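Local coordinates for protein methionine gamma-lyase (Trichomonas vaginalis, PDB 1E5E) that belongs to the PLP-dependent enzymes of the Cys/Met metabolism family, with the aminotransferase-type (fold type I) architecture, and assembles from four copies of the chain, at residues Y30-S33 / T34-F37; C40-G43 / G44-A48; E108-Y111 / G112-A116; T155-N158 / P159-K162. All blocks are in the same frame, centred on the assembly; numbering follows the deposited sequence.

Contact 1. Residues Y30-S33 / T34-F37; sequences YQTS and TFVF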
ATOM      1  N   TYR A  30       3.254  -5.017  -8.871  1.00 15.68           N
ATOM      2  CA  TYR A  30       2.382  -4.925 -10.046  1.00 13.32           C
ATOM      3  C   TYR A  30       0.929  -4.795  -9.627  1.00 13.76           C
ATOM      4  O   TYR A  30       0.167  -5.726  -9.888  1.00 12.74           O
ATOM      5  CB  TYR A  30       2.641  -6.128 -10.986  1.00 13.16           C
ATOM      6  CG  TYR A  30       3.870  -5.802 -11.828  1.00 12.43           C
ATOM      7  CD1 TYR A  30       3.749  -5.163 -13.059  1.00 12.38           C
ATOM      8  CD2 TYR A  30       5.120  -6.061 -11.329  1.00 13.15           C
ATOM      9  CE1 TYR A  30       4.869  -4.803 -13.752  1.00 13.66           C
ATOM     10  CE2 TYR A  30       6.265  -5.721 -12.006  1.00 13.35           C
ATOM     11  CZ  TYR A  30       6.121  -5.097 -13.237  1.00 15.04           C
ATOM     12  OH  TYR A  30       7.251  -4.747 -13.923  1.00 13.16           O
ATOM     13  N   GLN A  31       0.483  -3.660  -9.099  1.00 13.25           N
ATOM     14  CA  GLN A  31      -0.905  -3.416  -8.675  1.00 15.13           C
ATOM     15  C   GLN A  31      -1.633  -2.873  -9.902  1.00 16.09           C
ATOM     16  O   GLN A  31      -1.886  -1.704 -10.151  1.00 17.55           O
ATOM     17  CB  GLN A  31      -0.994  -2.412  -7.526  1.00 13.73           C
ATOM     18  CG  GLN A  31      -2.341  -2.124  -6.873  1.00 17.34           C
ATOM     19  CD  GLN A  31      -2.724  -3.268  -5.971  1.00 20.06           C
ATOM     20  OE1 GLN A  31      -1.881  -3.832  -5.288  1.00 22.39           O
ATOM     21  NE2 GLN A  31      -3.960  -3.724  -5.955  1.00 19.51           N
ATOM     22  N   THR A  32      -1.856  -3.776 -10.858  1.00 15.94           N
ATOM     23  CA  THR A  32      -2.451  -3.584 -12.155  1.00 14.76           C
ATOM     24  C   THR A  32      -3.380  -4.761 -12.401  1.00 14.48           C
ATOM     25  O   THR A  32      -2.940  -5.885 -12.176  1.00 13.55           O
ATOM     26  CB  THR A  32      -1.367  -3.515 -13.263  1.00 15.47           C
ATOM     27  OG1 THR A  32      -1.988  -3.108 -14.503  1.00 13.18           O
ATOM     28  CG2 THR A  32      -0.624  -4.833 -13.559  1.00 13.43           C
ATOM     29  N   SER A  33      -4.586  -4.545 -12.875  1.00 15.93           N
ATOM     30  CA  SER A  33      -5.473  -5.671 -13.172  1.00 15.25           C
ATOM     31  C   SER A  33      -5.195  -6.285 -14.536  1.00 16.36           C
ATOM     32  O   SER A  33      -5.503  -7.467 -14.738  1.00 15.70           O
ATOM     33  CB  SER A  33      -6.931  -5.183 -13.117  1.00 14.51           C
ATOM     34  OG  SER A  33      -7.209  -4.297 -14.178  1.00 13.32           O
ATOM     35  N   THR A  34      -4.650  -5.491 -15.468  1.00 16.38           N
ATOM     36  CA  THR A  34      -4.531  -6.002 -16.837  1.00 16.77           C
ATOM     37  C   THR A  34      -3.238  -5.530 -17.467  1.00 17.10           C
ATOM     38  O   THR A  34      -2.397  -4.832 -16.896  1.00 16.17           O
ATOM     39  CB  THR A  34      -5.772  -5.545 -17.649  1.00 16.81           C
ATOM     40  OG1 THR A  34      -5.858  -6.251 -18.893  1.00 17.31           O
ATOM     41  CG2 THR A  34      -5.690  -4.048 -17.987  1.00 14.28           C
ATOM     42  N   PHE A  35      -2.852  -6.227 -18.539  1.00 16.10           N
ATOM     43  CA  PHE A  35      -1.575  -6.097 -19.226  1.00 16.30           C
ATOM     44  C   PHE A  35      -1.800  -5.789 -20.686  1.00 17.46           C
ATOM     45  O   PHE A  35      -2.661  -6.358 -21.372  1.00 18.84           O
ATOM     46  CB  PHE A  35      -0.799  -7.441 -19.042  1.00 16.32           C
ATOM     47  CG  PHE A  35      -0.457  -7.608 -17.584  1.00 15.40           C
ATOM     48  CD1 PHE A  35      -1.363  -8.159 -16.686  1.00 13.88           C
ATOM     49  CD2 PHE A  35       0.778  -7.192 -17.122  1.00 15.26           C
ATOM     50  CE1 PHE A  35      -1.021  -8.270 -15.353  1.00 15.70           C
ATOM     51  CE2 PHE A  35       1.113  -7.328 -15.776  1.00 16.07           C
ATOM     52  CZ  PHE A  35       0.201  -7.862 -14.860  1.00 13.31           C
ATOM     53  N   VAL A  36      -1.037  -4.892 -21.239  1.00 19.35           N
ATOM     54  CA  VAL A  36      -1.194  -4.443 -22.623  1.00 20.46           C
ATOM     55  C   VAL A  36      -0.482  -5.320 -23.618  1.00 19.49           C
ATOM     56  O   VAL A  36       0.716  -5.503 -23.468  1.00 19.21           O
ATOM     57  CB  VAL A  36      -0.640  -2.995 -22.704  1.00 21.48           C
ATOM     58  CG1 VAL A  36      -0.668  -2.457 -24.127  1.00 19.95           C
ATOM     59  CG2 VAL A  36      -1.379  -2.087 -21.722  1.00 20.60           C
ATOM     60  N   PHE A  37      -1.162  -5.758 -24.654  1.00 19.34           N
ATOM     61  CA  PHE A  37      -0.512  -6.571 -25.675  1.00 19.29           C
ATOM     62  C   PHE A  37       0.145  -5.664 -26.694  1.00 20.36           C
ATOM     63  O   PHE A  37      -0.440  -4.653 -27.068  1.00 18.17           O
ATOM     64  CB  PHE A  37      -1.531  -7.449 -26.388  1.00 19.47           C
ATOM     65  CG  PHE A  37      -2.257  -8.400 -25.478  1.00 19.35           C
ATOM     66  CD1 PHE A  37      -1.579  -9.221 -24.599  1.00 18.40           C
ATOM     67  CD2 PHE A  37      -3.638  -8.406 -25.482  1.00 19.95           C
ATOM     68  CE1 PHE A  37      -2.263 -10.089 -23.759  1.00 18.45           C
ATOM     69  CE2 PHE A  37      -4.332  -9.300 -24.662  1.00 20.04           C
ATOM     70  CZ  PHE A  37      -3.636 -10.141 -23.804  1.00 19.02           C
TER
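The backbone from Thr32 to Phe35 follows neither helix nor strand, yet it kinks at Ser33 and so brings side chains three residues apart together. Just upstream, Gln31 is the centre of an inverse gamma turn, whose bond from Thr32 N to Tyr30 O is weak at 3.0 Å. Beyond it the chain is extended at Thr32 and Thr34, and only Ser33 between them has near-helical backbone angles. The kink carries the Thr34 carbonyl back past the Thr32 side chain, where Thr32 OG1 donates to Thr34 O at 3.0 Å, in the carbonyl plane and on a lone pair. With OG1 trans to the backbone N (chi1 -171°), the Thr32 methyl is left to meet Phe35, and CG2 approaches CZ of that ring obliquely, at 3.4 Å. The segment belongs to the long loop between helices 8-14 and 40-47, where neighbouring subunits of this tetramer meet the loop: Thr32 OG1 also pairs with Ile26 N of the third subunit, and Thr34 OG1 with Val337 O of the second. Tyr30 joins from the other end of the segment, its CD1 lying 4.4 Å from Phe35 CE2 in a loose, oblique apolar contact. Its hydroxyl bonds to Asp20 of the third subunit, while its ring meets Phe22 of that subunit edge to face.

Contact 2. Residues C40-G43 / G44-A48; sequences CQQG and GNRFA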
ATOM      1  N   CYS A  40      -2.474  -7.884 -31.537  1.00 22.92           N
ATOM      2  CA  CYS A  40      -3.469  -8.918 -31.305  1.00 24.79           C
ATOM      3  C   CYS A  40      -2.939 -10.332 -31.345  1.00 26.23           C
ATOM      4  O   CYS A  40      -3.457 -11.190 -30.610  1.00 27.29           O
ATOM      5  CB  CYS A  40      -4.604  -8.885 -32.343  1.00 25.74           C
ATOM      6  SG  CYS A  40      -5.517  -7.346 -32.280  1.00 27.20           S
ATOM      7  N   GLN A  41      -2.051 -10.636 -32.278  1.00 27.40           N
ATOM      8  CA  GLN A  41      -1.514 -11.993 -32.384  1.00 28.41           C
ATOM      9  C   GLN A  41      -0.923 -12.423 -31.039  1.00 27.05           C
ATOM     10  O   GLN A  41      -1.205 -13.531 -30.585  1.00 25.19           O
ATOM     11  CB  GLN A  41      -0.456 -12.131 -33.487  1.00 29.63           C
ATOM     12  CG  GLN A  41       0.023 -13.567 -33.714  1.00 32.10           C
ATOM     13  CD  GLN A  41      -1.095 -14.478 -34.170  1.00 36.77           C
ATOM     14  OE1 GLN A  41      -1.872 -14.173 -35.093  1.00 39.31           O
ATOM     15  NE2 GLN A  41      -1.263 -15.660 -33.560  1.00 39.03           N
ATOM     16  N   GLN A  42      -0.123 -11.553 -30.438  1.00 24.97           N
ATOM     17  CA  GLN A  42       0.480 -11.827 -29.137  1.00 24.85           C
ATOM     18  C   GLN A  42      -0.599 -12.091 -28.068  1.00 23.46           C
ATOM     19  O   GLN A  42      -0.586 -13.119 -27.374  1.00 20.71           O
ATOM     20  CB  GLN A  42       1.363 -10.643 -28.730  1.00 23.83           C
ATOM     21  CG  GLN A  42       2.032 -10.784 -27.380  1.00 25.25           C
ATOM     22  CD  GLN A  42       2.763  -9.541 -26.905  1.00 26.43           C
ATOM     23  OE1 GLN A  42       2.155  -8.651 -26.303  1.00 24.67           O
ATOM     24  NE2 GLN A  42       4.076  -9.521 -27.144  1.00 25.82           N
ATOM     25  N   GLY A  43      -1.636 -11.245 -28.032  1.00 21.21           N
ATOM     26  CA  GLY A  43      -2.720 -11.470 -27.068  1.00 22.96           C
ATOM     27  C   GLY A  43      -3.377 -12.836 -27.305  1.00 22.64           C
ATOM     28  O   GLY A  43      -3.594 -13.600 -26.380  1.00 20.69           O
ATOM     29  N   GLY A  44      -3.718 -13.173 -28.551  1.00 23.14           N
ATOM     30  CA  GLY A  44      -4.369 -14.440 -28.902  1.00 22.67           C
ATOM     31  C   GLY A  44      -3.452 -15.614 -28.541  1.00 22.13           C
ATOM     32  O   GLY A  44      -3.890 -16.627 -28.006  1.00 22.16           O
ATOM     33  N   ASN A  45      -2.177 -15.458 -28.832  1.00 20.10           N
ATOM     34  CA  ASN A  45      -1.181 -16.438 -28.472  1.00 23.15           C
ATOM     35  C   ASN A  45      -1.058 -16.625 -26.956  1.00 23.59           C
ATOM     36  O   ASN A  45      -0.844 -17.763 -26.544  1.00 24.12           O
ATOM     37  CB  ASN A  45       0.202 -16.048 -28.999  1.00 24.42           C
ATOM     38  CG  ASN A  45       0.365 -16.245 -30.489  1.00 25.77           C
ATOM     39  OD1 ASN A  45      -0.517 -16.762 -31.165  1.00 26.64           O
ATOM     40  ND2 ASN A  45       1.509 -15.765 -30.946  1.00 27.17           N
ATOM     41  N   ARG A  46      -1.097 -15.558 -26.162  1.00 21.72           N
ATOM     42  CA  ARG A  46      -1.012 -15.752 -24.716  1.00 22.72           C
ATOM     43  C   ARG A  46      -2.276 -16.468 -24.252  1.00 22.60           C
ATOM     44  O   ARG A  46      -2.174 -17.431 -23.485  1.00 20.33           O
ATOM     45  CB  ARG A  46      -0.802 -14.438 -23.978  1.00 21.59           C
ATOM     46  CG  ARG A  46       0.602 -13.871 -24.156  1.00 20.88           C
ATOM     47  CD  ARG A  46       0.746 -12.533 -23.437  1.00 20.33           C
ATOM     48  NE  ARG A  46       2.103 -12.033 -23.709  1.00 20.78           N
ATOM     49  CZ  ARG A  46       2.540 -10.801 -23.520  1.00 21.05           C
ATOM     50  NH1 ARG A  46       3.785 -10.450 -23.813  1.00 18.71           N
ATOM     51  NH2 ARG A  46       1.703  -9.931 -22.939  1.00 19.84           N
ATOM     52  N   PHE A  47      -3.464 -16.049 -24.716  1.00 21.32           N
ATOM     53  CA  PHE A  47      -4.659 -16.786 -24.314  1.00 22.18           C
ATOM     54  C   PHE A  47      -4.642 -18.247 -24.759  1.00 23.71           C
ATOM     55  O   PHE A  47      -5.299 -19.056 -24.087  1.00 23.06           O
ATOM     56  CB  PHE A  47      -5.962 -16.186 -24.842  1.00 21.50           C
ATOM     57  CG  PHE A  47      -6.530 -15.126 -23.933  1.00 22.11           C
ATOM     58  CD1 PHE A  47      -7.333 -15.463 -22.868  1.00 21.46           C
ATOM     59  CD2 PHE A  47      -6.194 -13.775 -24.118  1.00 22.38           C
ATOM     60  CE1 PHE A  47      -7.876 -14.501 -22.024  1.00 21.30           C
ATOM     61  CE2 PHE A  47      -6.777 -12.806 -23.324  1.00 21.44           C
ATOM     62  CZ  PHE A  47      -7.571 -13.166 -22.254  1.00 21.30           C
ATOM     63  N   ALA A  48      -3.955 -18.581 -25.843  1.00 22.42           N
ATOM     64  CA  ALA A  48      -3.926 -19.980 -26.265  1.00 25.18           C
ATOM     65  C   ALA A  48      -2.772 -20.753 -25.655  1.00 26.54           C
ATOM     66  O   ALA A  48      -2.493 -21.870 -26.089  1.00 27.52           O
ATOM     67  CB  ALA A  48      -3.820 -20.090 -27.793  1.00 24.47           C
TER
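Gln41 NE2 donates to Asn45 OD1 at 2.7 Å, one helical turn further along. Bending the glutamine chain at chi2 (62°) turns its amide along the helix toward Asn45 to reach this acceptor. The two amide planes stand 57° apart: OD1 lies close to the plane of the Gln41 amide, but NE2 comes in above the Asn45 carbonyl plane and misses its lone pairs. The other end of the Asn45 amide is used too, ND2 bonding to Glu51.

Gln42 and Arg46 form the next i to i+4 pair, and they meet quite differently. Side by side and pointing the same way, they stack amide on guanidinium with planes 13° apart, Gln42 CD lying 3.4 Å from Arg46 NH1 over one guanidinium face. Their hydrogen bonds go to others, Gln42 OE1 to Asp38 N and Arg46 NE to Ser52 O. Beneath them runs the regular helix 40-47, as in the bond from Phe47 N to Gly43 O at 3.0 Å; Phe47 CD2 also brings its ring edge to Gly43 O at 3.5 Å. Two neighbouring pairs at the same spacing thus use amides differently, one through an N-H bond and one through a flat face that probably lets the arginine keep its N-H groups for backbone carbonyls.

Contact 3. Residues E108-Y111 / G112-A116; sequences ECLY and GCTHA. With PPJ (N-(hydroxy{3-hydroxy-2-methyl-5-[(phosphonooxy)methyl]pyridin-4-yl}methyl)norvaline), chain C.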
ATOM      1  N   GLU A 108      -8.861 -36.920  10.648  1.00 23.15           N
ATOM      2  CA  GLU A 108      -9.933 -36.253  11.375  1.00 24.37           C
ATOM      3  C   GLU A 108      -9.444 -35.069  12.169  1.00 23.23           C
ATOM      4  O   GLU A 108     -10.308 -34.306  12.615  1.00 23.96           O
ATOM      5  CB  GLU A 108     -10.564 -37.262  12.374  1.00 27.38           C
ATOM      6  CG  GLU A 108      -9.589 -37.756  13.427  1.00 29.57           C
ATOM      7  CD  GLU A 108     -10.183 -38.762  14.422  1.00 31.42           C
ATOM      8  OE1 GLU A 108     -11.321 -38.650  14.933  1.00 31.51           O
ATOM      9  OE2 GLU A 108      -9.406 -39.641  14.831  1.00 31.55           O
ATOM     10  N   CYS A 109      -8.143 -34.957  12.482  1.00 22.26           N
ATOM     11  CA  CYS A 109      -7.770 -33.762  13.249  1.00 22.69           C
ATOM     12  C   CYS A 109      -7.241 -32.694  12.293  1.00 22.19           C
ATOM     13  O   CYS A 109      -6.031 -32.721  11.973  1.00 22.40           O
ATOM     14  CB  CYS A 109      -6.738 -34.028  14.342  1.00 24.38           C
ATOM     15  SG  CYS A 109      -6.486 -32.599  15.437  1.00 25.84           S
ATOM     16  N   LEU A 110      -8.084 -31.773  11.900  1.00 21.62           N
ATOM     17  CA  LEU A 110      -7.746 -30.699  10.993  1.00 21.88           C
ATOM     18  C   LEU A 110      -8.171 -29.358  11.612  1.00 21.10           C
ATOM     19  O   LEU A 110      -8.986 -29.230  12.546  1.00 19.35           O
ATOM     20  CB  LEU A 110      -8.586 -30.793   9.717  1.00 22.28           C
ATOM     21  CG  LEU A 110      -8.663 -32.077   8.910  1.00 21.72           C
ATOM     22  CD1 LEU A 110      -9.601 -31.959   7.727  1.00 22.15           C
ATOM     23  CD2 LEU A 110      -7.244 -32.458   8.449  1.00 21.21           C
ATOM     24  N   TYR A 111      -7.619 -28.359  10.941  1.00 20.44           N
ATOM     25  CA  TYR A 111      -8.137 -27.003  11.212  1.00 21.41           C
ATOM     26  C   TYR A 111      -9.655 -27.026  11.114  1.00 19.65           C
ATOM     27  O   TYR A 111     -10.205 -27.558  10.157  1.00 20.14           O
ATOM     28  CB  TYR A 111      -7.535 -26.048  10.183  1.00 19.55           C
ATOM     29  CG  TYR A 111      -8.071 -24.655  10.307  1.00 22.74           C
ATOM     30  CD1 TYR A 111      -8.140 -24.017  11.551  1.00 24.51           C
ATOM     31  CD2 TYR A 111      -8.510 -23.969   9.192  1.00 22.46           C
ATOM     32  CE1 TYR A 111      -8.620 -22.740  11.663  1.00 24.64           C
ATOM     33  CE2 TYR A 111      -8.980 -22.670   9.274  1.00 24.02           C
ATOM     34  CZ  TYR A 111      -9.034 -22.066  10.511  1.00 25.46           C
ATOM     35  OH  TYR A 111      -9.500 -20.763  10.569  1.00 24.05           O
ATOM     36  N   GLY A 112     -10.347 -26.347  12.009  1.00 20.96           N
ATOM     37  CA  GLY A 112     -11.801 -26.335  11.957  1.00 21.54           C
ATOM     38  C   GLY A 112     -12.449 -26.062  10.609  1.00 22.48           C
ATOM     39  O   GLY A 112     -13.318 -26.852  10.183  1.00 21.09           O
ATOM     40  N   CYS A 113     -12.066 -24.995   9.902  1.00 21.65           N
ATOM     41  CA  CYS A 113     -12.701 -24.669   8.633  1.00 22.43           C
ATOM     42  C   CYS A 113     -12.412 -25.694   7.571  1.00 21.11           C
ATOM     43  O   CYS A 113     -13.303 -25.945   6.754  1.00 22.90           O
ATOM     44  CB  CYS A 113     -12.380 -23.207   8.182  1.00 22.92           C
ATOM     45  SG  CYS A 113     -12.294 -21.988   9.527  0.50 22.05           S
ATOM     46  N   THR A 114     -11.252 -26.328   7.520  1.00 19.00           N
ATOM     47  CA  THR A 114     -11.045 -27.368   6.525  1.00 19.77           C
ATOM     48  C   THR A 114     -11.985 -28.562   6.752  1.00 20.44           C
ATOM     49  O   THR A 114     -12.554 -29.191   5.851  1.00 18.68           O
ATOM     50  CB  THR A 114      -9.605 -27.904   6.590  1.00 19.28           C
ATOM     51  OG1 THR A 114      -8.660 -26.849   6.688  1.00 19.33           O
ATOM     52  CG2 THR A 114      -9.346 -28.752   5.352  1.00 20.48           C
ATOM     53  N   HIS A 115     -12.119 -28.919   8.046  1.00 21.04           N
ATOM     54  CA  HIS A 115     -12.986 -30.038   8.435  1.00 22.77           C
ATOM     55  C   HIS A 115     -14.424 -29.740   7.990  1.00 21.44           C
ATOM     56  O   HIS A 115     -15.034 -30.609   7.378  1.00 22.14           O
ATOM     57  CB  HIS A 115     -12.948 -30.223   9.964  1.00 24.22           C
ATOM     58  CG  HIS A 115     -13.523 -31.531  10.435  1.00 26.62           C
ATOM     59  ND1 HIS A 115     -14.909 -31.771  10.508  1.00 27.20           N
ATOM     60  CD2 HIS A 115     -12.834 -32.630  10.873  1.00 26.16           C
ATOM     61  CE1 HIS A 115     -15.023 -33.012  10.968  1.00 26.69           C
ATOM     62  NE2 HIS A 115     -13.832 -33.533  11.195  1.00 27.21           N
ATOM     63  N   ALA A 116     -14.849 -28.487   8.186  1.00 21.36           N
ATOM     64  CA  ALA A 116     -16.198 -28.113   7.717  1.00 22.47           C
ATOM     65  C   ALA A 116     -16.331 -28.145   6.210  1.00 22.28           C
ATOM     66  O   ALA A 116     -17.300 -28.638   5.607  1.00 22.78           O
ATOM     67  CB  ALA A 116     -16.576 -26.726   8.242  1.00 19.33           C
TER
HETATM   68  N1  PPJ C 405      -4.632 -24.449   7.210  1.00 20.73           N
HETATM   69  C2  PPJ C 405      -4.226 -24.365   8.494  1.00 20.37           C
HETATM   70  C6  PPJ C 405      -5.582 -23.603   6.721  1.00 21.63           C
HETATM   71  C2A PPJ C 405      -3.609 -25.397   9.220  1.00 18.06           C
HETATM   72  C3  PPJ C 405      -4.701 -23.253   9.218  1.00 20.07           C
HETATM   73  O3  PPJ C 405      -4.410 -23.266  10.491  1.00 18.32           O
HETATM   74  C4  PPJ C 405      -5.512 -22.262   8.656  1.00 20.86           C
HETATM   75  C4A PPJ C 405      -5.941 -21.185   9.487  1.00 22.62           C
HETATM   76  C5  PPJ C 405      -6.040 -22.451   7.379  1.00 21.06           C
HETATM   77  N   PPJ C 405      -6.043 -21.270  10.827  1.00 21.88           N
HETATM   78  C5A PPJ C 405      -6.736 -21.445   6.632  1.00 19.42           C
HETATM   79  OP4 PPJ C 405      -5.892 -20.548   6.240  1.00 19.64           O
HETATM   80  P   PPJ C 405      -6.555 -19.111   6.061  1.00 17.93           P
HETATM   81  OP1 PPJ C 405      -5.384 -18.198   5.480  1.00 18.71           O
HETATM   82  OP2 PPJ C 405      -7.060 -18.606   7.447  1.00 18.37           O
HETATM   83  OP3 PPJ C 405      -7.770 -19.144   5.034  1.00 18.41           O
HETATM   84  CA  PPJ C 405      -6.361 -20.232  11.651  1.00 22.87           C
HETATM   85  CB  PPJ C 405      -7.464 -19.308  11.348  1.00 22.76           C
HETATM   86  C   PPJ C 405      -6.340 -20.581  13.035  1.00 21.53           C
HETATM   87  CG  PPJ C 405      -8.888 -19.731  11.371  1.00 24.27           C
HETATM   88  CD  PPJ C 405      -9.491 -19.273  12.613  1.00 23.92           C
HETATM   89  O   PPJ C 405      -6.106 -21.807  13.336  1.00 21.82           O
HETATM   90  OXT PPJ C 405      -6.077 -19.691  13.956  1.00 23.08           O
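The Tyr111 ring is enclosed on both faces: Cys113 N lies over one and N of the bound N-(hydroxy{3-hydroxy-2-methyl-5-[(phosphonooxy)methyl]pyridin-4-yl}methyl)norvaline (PPJ) over the other, both offset toward the rim. On the ligand side Tyr111 CD2 comes within 3.4 Å of PPJ C5, so the ring also lies against the pyridine. At the edge, Tyr111 OH is joined to PPJ CG by a covalent bond of 1.4 Å, PPJ CD lies in the ring plane, and OH takes a hydrogen bond from Arg58 NH2 of the second subunit. Thr114 OG1 sits near the plane at another part of the rim, 3.8 Å from Tyr111 CD2.

Tyr111 occupies the N-cap position of helix 112-124, and its carbonyl accepts from His115 N at 3.2 Å. With chi1 at 176°, the ring is swung away from the backbone N, which bonds to Glu154. Behind it Leu110 CD1 packs on Thr114 CG2 at 4.0 Å, and the His115 ring turns its edge to Glu108 O, at 3.5 Å from CD2, while stacking on Phe131. A loop leaving strand 103-107 of the seven-stranded sheet and placing an aromatic ring against the pyridine of PPJ just before a helix is consistent with the ligand site of fold type I PLP enzymes.

Contact 4. Residues T155-N158 / P159-K162; sequences TPAN and PTLK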
ATOM      1  N   THR A 155       0.362 -32.203   9.595  1.00 17.87           N
ATOM      2  CA  THR A 155       1.222 -32.595  10.704  1.00 17.74           C
ATOM      3  C   THR A 155       2.297 -31.534  10.916  1.00 18.55           C
ATOM      4  O   THR A 155       2.992 -31.127   9.990  1.00 18.02           O
ATOM      5  CB  THR A 155       1.809 -33.995  10.427  1.00 18.44           C
ATOM      6  OG1 THR A 155       2.678 -34.377  11.483  1.00 17.62           O
ATOM      7  CG2 THR A 155       2.632 -34.053   9.133  1.00 16.66           C
ATOM      8  N   PRO A 156       2.480 -31.056  12.143  1.00 18.62           N
ATOM      9  CA  PRO A 156       1.651 -31.441  13.288  1.00 18.93           C
ATOM     10  C   PRO A 156       0.235 -30.929  13.125  1.00 21.02           C
ATOM     11  O   PRO A 156       0.046 -29.860  12.491  1.00 21.11           O
ATOM     12  CB  PRO A 156       2.316 -30.786  14.483  1.00 19.06           C
ATOM     13  CG  PRO A 156       3.710 -30.414  14.040  1.00 15.97           C
ATOM     14  CD  PRO A 156       3.575 -30.165  12.554  1.00 17.61           C
ATOM     15  N   ALA A 157      -0.761 -31.638  13.661  1.00 21.11           N
ATOM     16  CA  ALA A 157      -2.150 -31.264  13.468  1.00 23.48           C
ATOM     17  C   ALA A 157      -2.656 -30.072  14.278  1.00 24.26           C
ATOM     18  O   ALA A 157      -2.258 -29.794  15.410  1.00 25.12           O
ATOM     19  CB  ALA A 157      -3.088 -32.436  13.833  1.00 23.79           C
ATOM     20  N   ASN A 158      -3.582 -29.343  13.659  1.00 23.00           N
ATOM     21  CA  ASN A 158      -4.175 -28.158  14.287  1.00 22.94           C
ATOM     22  C   ASN A 158      -5.453 -28.613  14.956  1.00 22.54           C
ATOM     23  O   ASN A 158      -6.339 -29.046  14.216  1.00 23.32           O
ATOM     24  CB  ASN A 158      -4.453 -27.109  13.201  1.00 22.23           C
ATOM     25  CG  ASN A 158      -5.049 -25.829  13.761  1.00 23.14           C
ATOM     26  OD1 ASN A 158      -5.256 -25.706  14.984  1.00 21.95           O
ATOM     27  ND2 ASN A 158      -5.277 -24.857  12.871  1.00 21.24           N
ATOM     28  N   PRO A 159      -5.561 -28.564  16.265  1.00 23.03           N
ATOM     29  CA  PRO A 159      -4.593 -27.967  17.152  1.00 23.79           C
ATOM     30  C   PRO A 159      -3.864 -28.887  18.118  1.00 24.48           C
ATOM     31  O   PRO A 159      -3.092 -28.393  18.953  1.00 26.02           O
ATOM     32  CB  PRO A 159      -5.570 -27.100  17.972  1.00 21.80           C
ATOM     33  CG  PRO A 159      -6.695 -28.053  18.260  1.00 23.02           C
ATOM     34  CD  PRO A 159      -6.793 -28.946  17.032  1.00 23.62           C
ATOM     35  N   THR A 160      -4.056 -30.190  18.050  1.00 22.63           N
ATOM     36  CA  THR A 160      -3.401 -31.098  19.017  1.00 22.85           C
ATOM     37  C   THR A 160      -1.912 -31.342  18.833  1.00 22.74           C
ATOM     38  O   THR A 160      -1.203 -31.767  19.757  1.00 21.54           O
ATOM     39  CB  THR A 160      -4.155 -32.432  19.005  1.00 22.06           C
ATOM     40  OG1 THR A 160      -3.908 -33.039  17.733  1.00 22.87           O
ATOM     41  CG2 THR A 160      -5.681 -32.178  19.110  1.00 22.51           C
ATOM     42  N   LEU A 161      -1.338 -31.006  17.676  1.00 20.62           N
ATOM     43  CA  LEU A 161       0.025 -31.184  17.284  1.00 20.48           C
ATOM     44  C   LEU A 161       0.368 -32.671  17.138  1.00 22.21           C
ATOM     45  O   LEU A 161       1.520 -33.101  17.167  1.00 21.54           O
ATOM     46  CB  LEU A 161       1.034 -30.481  18.204  1.00 20.06           C
ATOM     47  CG  LEU A 161       0.709 -29.005  18.520  1.00 19.99           C
ATOM     48  CD1 LEU A 161       1.775 -28.367  19.402  1.00 18.87           C
ATOM     49  CD2 LEU A 161       0.494 -28.225  17.219  1.00 18.31           C
ATOM     50  N   LYS A 162      -0.652 -33.465  16.779  1.00 22.83           N
ATOM     51  CA  LYS A 162      -0.455 -34.893  16.555  1.00 21.82           C
ATOM     52  C   LYS A 162       0.536 -35.053  15.393  1.00 23.30           C
ATOM     53  O   LYS A 162       0.402 -34.322  14.408  1.00 26.27           O
ATOM     54  CB  LYS A 162      -1.730 -35.659  16.291  1.00 23.19           C
ATOM     55  CG  LYS A 162      -1.602 -37.076  15.745  1.00 23.47           C
ATOM     56  CD  LYS A 162      -2.992 -37.662  15.460  1.00 23.76           C
ATOM     57  CE  LYS A 162      -3.707 -36.983  14.298  1.00 24.93           C
ATOM     58  NZ  LYS A 162      -4.871 -37.883  13.877  1.00 23.16           N
TER
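Leu161 N donates to Ala157 O at 2.7 Å, closing a five-residue alpha-turn, and Ala157 N in return donates to Lys162 O at 3.0 Å. Ala157 is therefore held at both its backbone N-H and its carbonyl. Lys162 O has a second, softer neighbour in Pro156 CA, a C-H...O contact of 3.3 Å. The chain all but reverses here, the two halves running 150° apart; the peptide before Pro159, inside the turn, is cis, as is the one before Pro156 ahead of it, and Leu161 has positive phi. A weak bond runs from Lys162 N to Thr160 OG1, at 3.4 Å.

Packing fills in around these bonds. Pro156 CB rests on Leu161 CB at 3.9 Å, and Leu161 CD2 lies 3.6 Å from Ala157 O before the side chain meets Thr313 and Met311 on strand 311-316. At the far end Lys162 leads away from the turn, its NZ forming a salt bridge with Asp107 and a hydrogen bond with Asn133.

Asn158 enters the turn, just before Pro159, with CG trans to its backbone N (chi1 -179°), a setting that sends its amide into the ligand pocket. OD1 accepts from Arg373 NH1 while ND2 donates to O of the bound PPJ. Partners of fixed polarity at each end favour the modelled flip, and the cis-proline turn probably helps to set the direction of the amide.

Two pairs of neighbours make up this set. Contacts 1 and 2, with centres about 15 Å apart, meet through Phe37, whose CG lies 3.5 Å from Gly43 CA. Contacts 3 and 4, about 11 Å apart between centres, touch where Tyr111 CD1 lies 3.3 Å from Asn158 ND2. Within one chain the pairs are remote, the nearest atoms of contacts 1 and 3 being about 24 Å apart. In the tetramer each pair lies near a PPJ, but not the same one: contacts 3 and 4 line the chain's own site, while the side chains of Thr34 and Phe47 come within about 7 and 5 Å of a different copy. Each PPJ pocket is built from two subunits.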